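Local coordinates for pentacotripeptide-repeat region of PRORP domain-containing protein (Brachypodium distachyon, PDB 4ME2), which probably binds RNA, including group II intron RNA of the chloroplast, in a sequence-specific manner through its pentatricopeptide helical repeats, at residues D84-M89 / H106-E111. Numbering follows the deposited sequence.
Sequences DLLAAM and HVARAE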
ATOM      1  N   ASP A  84     -11.375  -0.439  17.528  1.00 21.74           N
ATOM      2  CA  ASP A  84     -10.580   0.596  18.185  1.00 22.39           C
ATOM      3  C   ASP A  84      -9.243   0.825  17.477  1.00 21.55           C
ATOM      4  O   ASP A  84      -8.786   1.967  17.352  1.00 20.65           O
ATOM      5  CB  ASP A  84     -10.370   0.253  19.660  1.00 23.66           C
ATOM      6  CG  ASP A  84     -11.679   0.222  20.448  1.00 25.91           C
ATOM      7  OD1 ASP A  84     -12.535   1.106  20.234  1.00 26.53           O
ATOM      8  OD2 ASP A  84     -11.856  -0.694  21.279  1.00 28.13           O
ATOM      9  N   LEU A  85      -8.616  -0.248  17.001  1.00 20.65           N
ATOM     10  CA  LEU A  85      -7.352  -0.094  16.281  1.00 20.19           C
ATOM     11  C   LEU A  85      -7.541   0.709  14.997  1.00 19.96           C
ATOM     12  O   LEU A  85      -6.777   1.637  14.711  1.00 19.85           O
ATOM     13  CB  LEU A  85      -6.709  -1.453  15.971  1.00 19.60           C
ATOM     14  CG  LEU A  85      -5.368  -1.382  15.219  1.00 19.96           C
ATOM     15  CD1 LEU A  85      -4.375  -0.476  15.930  1.00 20.51           C
ATOM     16  CD2 LEU A  85      -4.754  -2.759  15.017  1.00 20.08           C
ATOM     17  N   LEU A  86      -8.550   0.341  14.215  1.00 19.74           N
ATOM     18  CA  LEU A  86      -8.834   1.039  12.974  1.00 20.60           C
ATOM     19  C   LEU A  86      -9.264   2.485  13.229  1.00 20.42           C
ATOM     20  O   LEU A  86      -8.968   3.361  12.423  1.00 21.25           O
ATOM     21  CB  LEU A  86      -9.882   0.283  12.152  1.00 21.23           C
ATOM     22  CG  LEU A  86      -9.487  -1.126  11.691  1.00 21.28           C
ATOM     23  CD1 LEU A  86     -10.677  -1.832  11.057  1.00 22.34           C
ATOM     24  CD2 LEU A  86      -8.313  -1.091  10.723  1.00 21.63           C
ATOM     25  N   ALA A  87      -9.952   2.728  14.342  1.00 20.72           N
ATOM     26  CA  ALA A  87     -10.369   4.092  14.692  1.00 21.00           C
ATOM     27  C   ALA A  87      -9.156   4.937  15.065  1.00 20.59           C
ATOM     28  O   ALA A  87      -9.074   6.104  14.678  1.00 21.47           O
ATOM     29  CB  ALA A  87     -11.392   4.091  15.821  1.00 22.37           C
ATOM     30  N   ALA A  88      -8.223   4.342  15.807  1.00 20.05           N
ATOM     31  CA  ALA A  88      -6.975   5.021  16.177  1.00 19.70           C
ATOM     32  C   ALA A  88      -6.156   5.351  14.933  1.00 20.10           C
ATOM     33  O   ALA A  88      -5.634   6.461  14.792  1.00 19.78           O
ATOM     34  CB  ALA A  88      -6.160   4.174  17.142  1.00 19.41           C
ATOM     35  N   MET A  89      -6.042   4.380  14.027  1.00 19.66           N
ATOM     36  CA  MET A  89      -5.361   4.604  12.755  1.00 19.99           C
ATOM     37  C   MET A  89      -5.974   5.774  11.991  1.00 21.01           C
ATOM     38  O   MET A  89      -5.261   6.666  11.530  1.00 21.38           O
ATOM     39  CB  MET A  89      -5.411   3.339  11.893  1.00 20.04           C
ATOM     40  CG  MET A  89      -4.660   3.460  10.582  1.00 20.39           C
ATOM     41  SD  MET A  89      -4.881   1.990   9.569  1.00 21.57           S
ATOM     42  CE  MET A  89      -6.621   2.123   9.179  1.00 22.70           C
ATOM     43  N   HIS A 106       0.530  -1.079  10.081  1.00 17.44           N
ATOM     44  CA  HIS A 106       1.354  -2.284  10.194  1.00 18.09           C
ATOM     45  C   HIS A 106       0.994  -3.159  11.371  1.00 17.90           C
ATOM     46  O   HIS A 106       1.103  -4.390  11.286  1.00 18.57           O
ATOM     47  CB  HIS A 106       2.834  -1.941  10.179  1.00 18.38           C
ATOM     48  CG  HIS A 106       3.352  -1.572   8.813  1.00 18.55           C
ATOM     49  ND1 HIS A 106       3.222  -2.384   7.739  1.00 18.91           N
ATOM     50  CD2 HIS A 106       4.035  -0.445   8.374  1.00 18.58           C
ATOM     51  CE1 HIS A 106       3.791  -1.798   6.670  1.00 19.66           C
ATOM     52  NE2 HIS A 106       4.291  -0.611   7.064  1.00 18.52           N
ATOM     53  N   VAL A 107       0.550  -2.548  12.470  1.00 17.62           N
ATOM     54  CA  VAL A 107       0.004  -3.320  13.583  1.00 17.66           C
ATOM     55  C   VAL A 107      -1.247  -4.055  13.095  1.00 17.75           C
ATOM     56  O   VAL A 107      -1.389  -5.255  13.328  1.00 18.13           O
ATOM     57  CB  VAL A 107      -0.322  -2.449  14.815  1.00 17.28           C
ATOM     58  CG1 VAL A 107      -0.964  -3.291  15.909  1.00 17.47           C
ATOM     59  CG2 VAL A 107       0.939  -1.780  15.363  1.00 17.53           C
ATOM     60  N   ALA A 108      -2.143  -3.353  12.400  1.00 17.64           N
ATOM     61  CA  ALA A 108      -3.374  -3.987  11.902  1.00 17.59           C
ATOM     62  C   ALA A 108      -3.069  -5.164  10.973  1.00 18.29           C
ATOM     63  O   ALA A 108      -3.744  -6.200  11.018  1.00 18.87           O
ATOM     64  CB  ALA A 108      -4.259  -2.968  11.200  1.00 17.03           C
ATOM     65  N   ARG A 109      -2.044  -4.998  10.140  1.00 18.53           N
ATOM     66  CA  ARG A 109      -1.711  -5.993   9.116  1.00 19.73           C
ATOM     67  C   ARG A 109      -1.342  -7.356   9.711  1.00 20.49           C
ATOM     68  O   ARG A 109      -1.452  -8.369   9.025  1.00 22.02           O
ATOM     69  CB  ARG A 109      -0.578  -5.484   8.215  1.00 19.81           C
ATOM     70  CG  ARG A 109      -0.954  -4.337   7.276  1.00 20.05           C
ATOM     71  CD  ARG A 109       0.207  -3.933   6.367  1.00 20.63           C
ATOM     72  NE  ARG A 109       0.754  -5.130   5.733  1.00 20.98           N
ATOM     73  CZ  ARG A 109       1.891  -5.726   6.079  1.00 21.45           C
ATOM     74  NH1 ARG A 109       2.668  -5.210   7.019  1.00 21.93           N
ATOM     75  NH2 ARG A 109       2.259  -6.843   5.465  1.00 22.03           N
ATOM     76  N   ALA A 110      -0.914  -7.375  10.972  1.00 20.03           N
ATOM     77  CA  ALA A 110      -0.519  -8.616  11.650  1.00 21.17           C
ATOM     78  C   ALA A 110      -1.660  -9.268  12.439  1.00 22.27           C
ATOM     79  O   ALA A 110      -1.483 -10.355  13.009  1.00 23.48           O
ATOM     80  CB  ALA A 110       0.667  -8.369  12.564  1.00 21.42           C
ATOM     81  N   GLU A 111      -2.814  -8.608  12.486  1.00 22.06           N
ATOM     82  CA  GLU A 111      -3.953  -9.113  13.256  1.00 22.47           C
ATOM     83  C   GLU A 111      -4.718 -10.203  12.514  1.00 23.50           C
ATOM     84  O   GLU A 111      -4.830 -10.161  11.288  1.00 23.34           O
ATOM     85  CB  GLU A 111      -4.908  -7.983  13.655  1.00 22.96           C
ATOM     86  CG  GLU A 111      -4.343  -7.026  14.695  1.00 23.48           C
ATOM     87  CD  GLU A 111      -3.959  -7.722  15.992  1.00 24.59           C
ATOM     88  OE1 GLU A 111      -4.816  -7.844  16.886  1.00 26.07           O
ATOM     89  OE2 GLU A 111      -2.795  -8.144  16.125  1.00 26.30           O
TER
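Both flat groups stand behind the apolar meeting of L85 with V107 and A108, on the same helix as the last two: the H106 imidazole carries the R109 guanidinium carbon CZ at its edge, in the ring plane. R109 NH1 gives a hydrogen bond to H106 ND1 at 3.0 Å, nearly in the plane of the ring but 26° out of the guanidinium's own plane, and bent, with an N-H...N angle of 137°. Accepting here suggests that ND1 carries no proton. An arginine suits this place because its several N-H groups serve different partners: NE also forms a salt bridge with E149 on helix 133-151, tying helix 98-109 to that helix as well.

Across the contact, one methyl of L85 does most of the work. With CG anti to the backbone N (chi1 -180°), the side chain reaches out from its helix and sets CD2 3.6 Å from A108 CA. The same methyl lies 3.9 Å from V107 CG1. Alanine fits opposite, since its short CB lets leucine approach the backbone itself. The two consecutive helices form an antiparallel hairpin, the start of helix 82-94 facing the end of helix 98-109; stacked helical hairpins of this kind build the pentatricopeptide repeat fold. L86 adds a looser touch at one flank, its CD2 4.5 Å from A108 CB, and W113, just beyond the second helix, packs on L85, L86 and A108. Where the chain leaves the helix, the aliphatic part of E111 extends the apolar surface, CG lying 4.3 Å from L85 CD2, while L77 and A73 of helix 66-77 pack against L85 and V107 respectively.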